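Long-range contacts in alpha-galactosidase (PDB 3A5V), which probably hydrolyses terminal alpha-linked galactose residues from galactosides, as a tetrameric glycoside hydrolase of family 27: residues V190-N195 against M241-N246; W236-M241 against L264-I269. All coordinates share one frame; numbering follows the deposited sequence.

Interaction 1: V190-N195 against M241-N246; sequences VYDNFN and MLEVGN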
ATOM      1  N   VAL A 190     -20.964   7.429   7.649  1.00 11.92           N
ATOM      2  CA  VAL A 190     -21.488   8.717   7.227  1.00 11.25           C
ATOM      3  C   VAL A 190     -21.783   9.555   8.473  1.00 11.82           C
ATOM      4  O   VAL A 190     -21.959   9.019   9.561  1.00 11.72           O
ATOM      5  CB  VAL A 190     -22.768   8.535   6.322  1.00 11.09           C
ATOM      6  CG1 VAL A 190     -24.010   8.063   7.156  1.00 11.95           C
ATOM      7  CG2 VAL A 190     -23.061   9.803   5.528  1.00 11.14           C
ATOM      8  N   TYR A 191     -21.759  10.875   8.322  1.00 12.17           N
ATOM      9  CA  TYR A 191     -22.354  11.760   9.308  1.00 12.71           C
ATOM     10  C   TYR A 191     -23.282  12.760   8.636  1.00 13.43           C
ATOM     11  O   TYR A 191     -23.346  12.823   7.392  1.00 12.85           O
ATOM     12  CB  TYR A 191     -21.321  12.453  10.201  1.00 11.84           C
ATOM     13  CG  TYR A 191     -20.448  13.536   9.591  1.00 11.98           C
ATOM     14  CD1 TYR A 191     -19.804  13.371   8.357  1.00 11.61           C
ATOM     15  CD2 TYR A 191     -20.201  14.712  10.315  1.00 12.81           C
ATOM     16  CE1 TYR A 191     -18.942  14.388   7.840  1.00 10.11           C
ATOM     17  CE2 TYR A 191     -19.371  15.701   9.833  1.00 11.39           C
ATOM     18  CZ  TYR A 191     -18.744  15.541   8.596  1.00 12.11           C
ATOM     19  OH  TYR A 191     -17.926  16.557   8.162  1.00 10.01           O
ATOM     20  N   ASP A 192     -23.997  13.535   9.454  1.00 13.55           N
ATOM     21  CA  ASP A 192     -25.084  14.382   8.953  1.00 13.97           C
ATOM     22  C   ASP A 192     -24.506  15.649   8.337  1.00 14.38           C
ATOM     23  O   ASP A 192     -24.712  16.765   8.848  1.00 14.46           O
ATOM     24  CB  ASP A 192     -26.056  14.703  10.102  1.00 14.32           C
ATOM     25  CG  ASP A 192     -27.366  15.302   9.625  1.00 14.25           C
ATOM     26  OD1 ASP A 192     -27.651  15.295   8.405  1.00 12.62           O
ATOM     27  OD2 ASP A 192     -28.112  15.795  10.496  1.00 16.16           O
ATOM     28  N   ASN A 193     -23.767  15.478   7.244  1.00 14.11           N
ATOM     29  CA  ASN A 193     -23.052  16.578   6.621  1.00 14.06           C
ATOM     30  C   ASN A 193     -22.765  16.302   5.145  1.00 14.27           C
ATOM     31  O   ASN A 193     -22.278  15.215   4.790  1.00 13.73           O
ATOM     32  CB  ASN A 193     -21.745  16.825   7.380  1.00 14.65           C
ATOM     33  CG  ASN A 193     -21.108  18.151   7.021  1.00 15.39           C
ATOM     34  OD1 ASN A 193     -20.709  18.360   5.877  1.00 16.94           O
ATOM     35  ND2 ASN A 193     -21.002  19.056   8.007  1.00 16.75           N
ATOM     36  N   PHE A 194     -23.040  17.278   4.279  1.00 13.78           N
ATOM     37  CA  PHE A 194     -22.994  16.998   2.831  1.00 13.96           C
ATOM     38  C   PHE A 194     -21.594  16.818   2.248  1.00 13.87           C
ATOM     39  O   PHE A 194     -21.380  15.919   1.424  1.00 13.97           O
ATOM     40  CB  PHE A 194     -23.776  18.039   2.001  1.00 13.80           C
ATOM     41  CG  PHE A 194     -23.836  17.705   0.516  1.00 13.58           C
ATOM     42  CD1 PHE A 194     -24.693  16.703   0.047  1.00 13.57           C
ATOM     43  CD2 PHE A 194     -23.005  18.365  -0.392  1.00 13.62           C
ATOM     44  CE1 PHE A 194     -24.742  16.369  -1.318  1.00 13.34           C
ATOM     45  CE2 PHE A 194     -23.042  18.059  -1.761  1.00 13.03           C
ATOM     46  CZ  PHE A 194     -23.922  17.056  -2.229  1.00 14.87           C
ATOM     47  N   ASN A 195     -20.637  17.667   2.643  1.00 13.24           N
ATOM     48  CA  ASN A 195     -19.321  17.614   2.000  1.00 13.09           C
ATOM     49  C   ASN A 195     -18.102  18.029   2.852  1.00 12.78           C
ATOM     50  O   ASN A 195     -16.980  18.109   2.342  1.00 12.73           O
ATOM     51  CB  ASN A 195     -19.358  18.387   0.670  1.00 13.49           C
ATOM     52  CG  ASN A 195     -19.550  19.888   0.873  1.00 16.29           C
ATOM     53  OD1 ASN A 195     -19.484  20.393   2.002  1.00 17.31           O
ATOM     54  ND2 ASN A 195     -19.759  20.605  -0.218  1.00 16.24           N
ATOM     55  N   MET A 241     -26.170   4.329   6.764  1.00 12.76           N
ATOM     56  CA  MET A 241     -27.560   4.712   7.004  1.00 14.41           C
ATOM     57  C   MET A 241     -27.910   6.082   6.447  1.00 14.47           C
ATOM     58  O   MET A 241     -27.033   6.930   6.247  1.00 14.74           O
ATOM     59  CB  MET A 241     -27.834   4.706   8.513  1.00 13.60           C
ATOM     60  CG  MET A 241     -27.637   3.349   9.118  1.00 16.45           C
ATOM     61  SD  MET A 241     -27.953   3.306  10.886  1.00 19.07           S
ATOM     62  CE  MET A 241     -26.557   4.267  11.533  1.00 19.01           C
ATOM     63  N   LEU A 242     -29.204   6.294   6.215  1.00 13.31           N
ATOM     64  CA  LEU A 242     -29.716   7.568   5.734  1.00 13.25           C
ATOM     65  C   LEU A 242     -29.853   8.564   6.893  1.00 13.54           C
ATOM     66  O   LEU A 242     -30.453   8.236   7.914  1.00 14.17           O
ATOM     67  CB  LEU A 242     -31.088   7.355   5.064  1.00 12.02           C
ATOM     68  CG  LEU A 242     -31.020   6.525   3.769  1.00 12.99           C
ATOM     69  CD1 LEU A 242     -32.390   5.910   3.416  1.00 12.21           C
ATOM     70  CD2 LEU A 242     -30.453   7.339   2.589  1.00 11.44           C
ATOM     71  N   GLU A 243     -29.321   9.769   6.703  1.00 13.75           N
ATOM     72  CA  GLU A 243     -29.367  10.859   7.698  1.00 14.91           C
ATOM     73  C   GLU A 243     -30.599  11.775   7.569  1.00 14.80           C
ATOM     74  O   GLU A 243     -30.766  12.717   8.355  1.00 14.90           O
ATOM     75  CB  GLU A 243     -28.086  11.714   7.596  1.00 14.43           C
ATOM     76  CG  GLU A 243     -26.803  10.965   7.973  1.00 15.80           C
ATOM     77  CD  GLU A 243     -26.557  10.890   9.483  1.00 18.65           C
ATOM     78  OE1 GLU A 243     -27.359  11.440  10.269  1.00 19.45           O
ATOM     79  OE2 GLU A 243     -25.538  10.288   9.882  1.00 19.52           O
ATOM     80  N   VAL A 244     -31.449  11.499   6.578  1.00 14.84           N
ATOM     81  CA  VAL A 244     -32.590  12.364   6.243  1.00 14.26           C
ATOM     82  C   VAL A 244     -33.462  12.753   7.457  1.00 15.10           C
ATOM     83  O   VAL A 244     -34.004  11.887   8.173  1.00 15.77           O
ATOM     84  CB  VAL A 244     -33.474  11.738   5.146  1.00 15.00           C
ATOM     85  CG1 VAL A 244     -34.576  12.739   4.738  1.00 13.50           C
ATOM     86  CG2 VAL A 244     -32.611  11.320   3.920  1.00 12.29           C
ATOM     87  N   GLY A 245     -33.566  14.053   7.700  1.00 14.65           N
ATOM     88  CA  GLY A 245     -34.398  14.549   8.789  1.00 15.30           C
ATOM     89  C   GLY A 245     -33.624  14.937  10.028  1.00 15.33           C
ATOM     90  O   GLY A 245     -34.181  15.568  10.936  1.00 15.58           O
ATOM     91  N   ASN A 246     -32.348  14.558  10.092  1.00 15.11           N
ATOM     92  CA  ASN A 246     -31.552  14.849  11.297  1.00 15.61           C
ATOM     93  C   ASN A 246     -31.152  16.325  11.446  1.00 15.56           C
ATOM     94  O   ASN A 246     -30.905  16.792  12.566  1.00 16.71           O
ATOM     95  CB  ASN A 246     -30.380  13.861  11.461  1.00 15.16           C
ATOM     96  CG  ASN A 246     -30.862  12.430  11.750  1.00 18.23           C
ATOM     97  OD1 ASN A 246     -31.995  12.219  12.237  1.00 17.07           O
ATOM     98  ND2 ASN A 246     -30.015  11.443  11.443  1.00 17.16           N
TER
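V190 and D192 meet M241, E243 and N246 where two loops of the (beta/alpha)8 barrel lie side by side, one following strand 183-185 and the other following strand 236-238. No direct hydrogen bond joins the two segments; they meet through van der Waals contacts of V190, D192, E243 and N246. V190 has CG1 between its backbone N and carbonyl carbon (chi1 72°), which aims this methyl at the other loop; CG1 lies 3.4 Å from M241 O, a buried carbonyl with no hydrogen-bonding partner in the model. The same methyl also faces the tip of E243.

E243 sets its CG beside its backbone N and then bends at chi2 (-82°), swinging the carboxylate back over the backbone of Y191 and D192. Its OE2 lies 3.6 Å from Y191 CA, while OE1 comes 3.5 Å from D192 CB. The carboxylate planes of D192 and E243 are nearly parallel (6° apart), yet they do not pair: D192 OD1 and E243 OE1 are 4.3 Å apart. Two acids this close may favour protonation of one of them, although D192 accepts from Y254 OH at OD1 and G248 N at OD2, from helix 251-263 and the loop that precedes it, and E243 OE1 from N246 ND2.

D192 is the centre of an inverse gamma turn, and E243 is the first residue of a type II beta turn closed by N246 N to E243 O. The positive phi of G245 belongs to that turn. N246 packs its CB against D192 OD2 at 3.1 Å, a tight approach, and its amide stands nearly perpendicular to that carboxylate. N246 ND2 binds G271 O and also donates to E243 OE1 over 2.9 Å, on the anti side of the carboxylate.

Interaction 2: W236-M241 against L264-I269; sequences WNDLDM and LKSPLI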
ATOM      1  N   TRP A 236     -24.792  -6.721  -1.800  1.00 10.28           N
ATOM      2  CA  TRP A 236     -24.807  -5.280  -2.083  1.00 10.80           C
ATOM      3  C   TRP A 236     -23.695  -4.495  -1.389  1.00 11.23           C
ATOM      4  O   TRP A 236     -23.354  -4.791  -0.251  1.00 11.65           O
ATOM      5  CB  TRP A 236     -26.144  -4.687  -1.594  1.00 10.07           C
ATOM      6  CG  TRP A 236     -27.342  -5.417  -2.154  1.00 10.01           C
ATOM      7  CD1 TRP A 236     -28.180  -6.246  -1.481  1.00 10.40           C
ATOM      8  CD2 TRP A 236     -27.795  -5.389  -3.505  1.00 10.36           C
ATOM      9  NE1 TRP A 236     -29.141  -6.742  -2.321  1.00 10.89           N
ATOM     10  CE2 TRP A 236     -28.925  -6.251  -3.580  1.00 10.97           C
ATOM     11  CE3 TRP A 236     -27.340  -4.753  -4.670  1.00  8.71           C
ATOM     12  CZ2 TRP A 236     -29.635  -6.460  -4.768  1.00 11.36           C
ATOM     13  CZ3 TRP A 236     -28.042  -4.967  -5.872  1.00 10.39           C
ATOM     14  CH2 TRP A 236     -29.189  -5.804  -5.905  1.00  9.94           C
ATOM     15  N   ASN A 237     -23.232  -3.423  -2.035  1.00 10.91           N
ATOM     16  CA  ASN A 237     -22.434  -2.383  -1.359  1.00 11.58           C
ATOM     17  C   ASN A 237     -23.347  -1.568  -0.441  1.00 11.59           C
ATOM     18  O   ASN A 237     -24.464  -1.222  -0.830  1.00 11.41           O
ATOM     19  CB  ASN A 237     -21.754  -1.455  -2.395  1.00 11.52           C
ATOM     20  CG  ASN A 237     -20.804  -2.223  -3.324  1.00 11.99           C
ATOM     21  OD1 ASN A 237     -19.934  -2.975  -2.865  1.00 11.24           O
ATOM     22  ND2 ASN A 237     -20.979  -2.042  -4.632  1.00 11.68           N
ATOM     23  N   ASP A 238     -22.877  -1.288   0.775  1.00 10.73           N
ATOM     24  CA  ASP A 238     -23.677  -0.582   1.774  1.00 11.06           C
ATOM     25  C   ASP A 238     -23.016   0.773   2.038  1.00 11.08           C
ATOM     26  O   ASP A 238     -21.861   0.840   2.496  1.00 11.37           O
ATOM     27  CB  ASP A 238     -23.764  -1.442   3.052  1.00 10.42           C
ATOM     28  CG  ASP A 238     -24.614  -0.813   4.164  1.00 10.48           C
ATOM     29  OD1 ASP A 238     -25.137   0.314   4.016  1.00 11.46           O
ATOM     30  OD2 ASP A 238     -24.720  -1.465   5.226  1.00 11.89           O
ATOM     31  N   LEU A 239     -23.735   1.855   1.724  1.00 10.89           N
ATOM     32  CA  LEU A 239     -23.187   3.197   1.854  1.00 11.11           C
ATOM     33  C   LEU A 239     -23.477   3.821   3.231  1.00 11.76           C
ATOM     34  O   LEU A 239     -23.255   5.014   3.427  1.00 11.42           O
ATOM     35  CB  LEU A 239     -23.683   4.102   0.709  1.00 10.87           C
ATOM     36  CG  LEU A 239     -22.994   4.006  -0.666  1.00 11.52           C
ATOM     37  CD1 LEU A 239     -22.975   2.562  -1.234  1.00 10.44           C
ATOM     38  CD2 LEU A 239     -23.662   4.971  -1.666  1.00 11.55           C
ATOM     39  N   ASP A 240     -23.946   2.989   4.169  1.00 11.45           N
ATOM     40  CA  ASP A 240     -24.294   3.376   5.549  1.00 11.78           C
ATOM     41  C   ASP A 240     -25.698   4.006   5.566  1.00 12.09           C
ATOM     42  O   ASP A 240     -26.329   4.184   4.518  1.00 11.53           O
ATOM     43  CB  ASP A 240     -23.232   4.292   6.219  1.00 11.35           C
ATOM     44  CG  ASP A 240     -23.245   4.218   7.746  1.00 11.23           C
ATOM     45  OD1 ASP A 240     -24.017   3.424   8.338  1.00  9.69           O
ATOM     46  OD2 ASP A 240     -22.459   4.953   8.374  1.00 10.70           O
ATOM     47  N   MET A 241     -26.170   4.329   6.764  1.00 12.76           N
ATOM     48  CA  MET A 241     -27.560   4.712   7.004  1.00 14.41           C
ATOM     49  C   MET A 241     -27.910   6.082   6.447  1.00 14.47           C
ATOM     50  O   MET A 241     -27.033   6.930   6.247  1.00 14.74           O
ATOM     51  CB  MET A 241     -27.834   4.706   8.513  1.00 13.60           C
ATOM     52  CG  MET A 241     -27.637   3.349   9.118  1.00 16.45           C
ATOM     53  SD  MET A 241     -27.953   3.306  10.886  1.00 19.07           S
ATOM     54  CE  MET A 241     -26.557   4.267  11.533  1.00 19.01           C
ATOM     55  N   LEU A 264     -27.522   3.532  -6.461  1.00  9.63           N
ATOM     56  CA  LEU A 264     -26.370   2.652  -6.368  1.00  9.79           C
ATOM     57  C   LEU A 264     -26.702   1.317  -5.680  1.00  9.80           C
ATOM     58  O   LEU A 264     -25.809   0.498  -5.448  1.00  9.76           O
ATOM     59  CB  LEU A 264     -25.153   3.366  -5.710  1.00  9.41           C
ATOM     60  CG  LEU A 264     -24.213   4.053  -6.734  1.00  9.93           C
ATOM     61  CD1 LEU A 264     -24.970   5.020  -7.696  1.00  9.67           C
ATOM     62  CD2 LEU A 264     -23.074   4.831  -6.019  1.00 10.24           C
ATOM     63  N   LYS A 265     -27.997   1.095  -5.429  1.00  9.91           N
ATOM     64  CA  LYS A 265     -28.504  -0.143  -4.824  1.00 10.26           C
ATOM     65  C   LYS A 265     -27.868  -0.395  -3.451  1.00  9.99           C
ATOM     66  O   LYS A 265     -27.535  -1.531  -3.104  1.00 10.25           O
ATOM     67  CB  LYS A 265     -28.338  -1.349  -5.774  1.00 10.88           C
ATOM     68  CG  LYS A 265     -29.577  -1.684  -6.666  1.00 12.97           C
ATOM     69  CD  LYS A 265     -29.966  -0.586  -7.653  1.00 13.11           C
ATOM     70  CE  LYS A 265     -30.943  -1.135  -8.701  1.00 13.04           C
ATOM     71  NZ  LYS A 265     -31.358  -0.115  -9.705  1.00 11.33           N
ATOM     72  N   SER A 266     -27.666   0.674  -2.679  1.00 10.06           N
ATOM     73  CA  SER A 266     -27.327   0.522  -1.257  1.00  9.70           C
ATOM     74  C   SER A 266     -28.567  -0.001  -0.516  1.00 10.50           C
ATOM     75  O   SER A 266     -29.712   0.346  -0.883  1.00 10.67           O
ATOM     76  CB  SER A 266     -26.915   1.871  -0.649  1.00  9.77           C
ATOM     77  OG  SER A 266     -26.574   1.750   0.737  1.00 10.13           O
ATOM     78  N   PRO A 267     -28.352  -0.805   0.544  1.00 10.72           N
ATOM     79  CA  PRO A 267     -29.417  -0.900   1.543  1.00 10.65           C
ATOM     80  C   PRO A 267     -29.890   0.509   1.904  1.00 10.84           C
ATOM     81  O   PRO A 267     -29.066   1.457   1.955  1.00 10.73           O
ATOM     82  CB  PRO A 267     -28.711  -1.512   2.760  1.00 11.09           C
ATOM     83  CG  PRO A 267     -27.576  -2.310   2.204  1.00 10.09           C
ATOM     84  CD  PRO A 267     -27.175  -1.629   0.892  1.00 10.77           C
ATOM     85  N   LEU A 268     -31.198   0.647   2.160  1.00 10.53           N
ATOM     86  CA  LEU A 268     -31.772   1.923   2.595  1.00 10.88           C
ATOM     87  C   LEU A 268     -32.260   1.759   4.034  1.00 11.88           C
ATOM     88  O   LEU A 268     -33.437   1.403   4.286  1.00 10.75           O
ATOM     89  CB  LEU A 268     -32.916   2.362   1.679  1.00 10.96           C
ATOM     90  CG  LEU A 268     -32.565   2.540   0.181  1.00 11.99           C
ATOM     91  CD1 LEU A 268     -33.824   2.872  -0.634  1.00 10.58           C
ATOM     92  CD2 LEU A 268     -31.446   3.578  -0.064  1.00 11.67           C
ATOM     93  N   ILE A 269     -31.335   1.979   4.963  1.00 11.25           N
ATOM     94  CA  ILE A 269     -31.616   1.851   6.400  1.00 11.65           C
ATOM     95  C   ILE A 269     -31.734   3.246   6.986  1.00 12.50           C
ATOM     96  O   ILE A 269     -30.761   4.020   6.991  1.00 12.30           O
ATOM     97  CB  ILE A 269     -30.528   1.007   7.152  1.00 11.59           C
ATOM     98  CG1 ILE A 269     -30.324  -0.387   6.494  1.00 11.63           C
ATOM     99  CG2 ILE A 269     -30.847   0.910   8.698  1.00 11.07           C
ATOM    100  CD1 ILE A 269     -31.594  -1.250   6.336  1.00 14.38           C
TER
HETATM  101  O   HOH W   1     -24.970  -2.112  -4.063  1.00 10.87           O
HETATM  102  O   HOH W   2     -23.132   0.087  -5.546  1.00 12.69           O
HETATM  103  O   HOH W   3     -28.820   3.056   4.129  1.00 10.57           O
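S266 carries OG anti to its backbone N (chi1 -180°), which lays the hydroxyl in front of L239 N; the bond from L239 N to S266 OG is 3.0 Å long and nearly straight at 173°. The hydroxyl gives its proton to P267 O, so one oxygen both receives from the first segment and donates within the second. W236, with CG beside its backbone N (chi1 -53°), sends its six-membered ring across K265, where CZ3 comes 3.6 Å from K265 CB. The lysine chain bends at chi2 and carries NZ away to V293 O and S300 O.

The segments run along strand 236-238 and its exit, and through the turn leading into strand 268-270, the seventh and eighth strands of the barrel, joined by a beta-alpha-beta crossover through helix 251-263. K265, at positive phi, is the C-prime residue of the Schellman motif that ends this helix. The P267 ring packs on D238, and its CD sits 3.2 Å from N237 O, which also receives a CA-H contact from S266. D238 OD1 accepts from D240 N in an Asx turn.

Waters bridge the segments: one accepts from N237 ND2 and donates to L264 O, and another donates to D240 O and P267 O while accepting from I269 N at 2.9 Å. N237 OD1 accepts from W184 NE1. M241 CG rests 4.1 Å from I269 CG2.

How the interactions relate
The two contacts interlock along the chain in the order 190-195, 236-241, 241-246, 264-269, with M241 common to both and their centres 13 Å apart. Interaction 2 lies near the centre of the chain, between strand 236-238 with its exit and the turn into strand 268-270. Probable hydrogen bonds from L242 N to I269 O and from V190 N to D240 OD2 tie them, as does L242 packing on L268. Interaction 1 and the M241-I269 end of interaction 2 lie on the C-terminal side of the strands, where TIM-barrel enzymes carry the active site, whereas the rest of interaction 2 runs toward the start of strand 236-238; a bound TRS about 6 Å from the M241 side chain is consistent with a pocket.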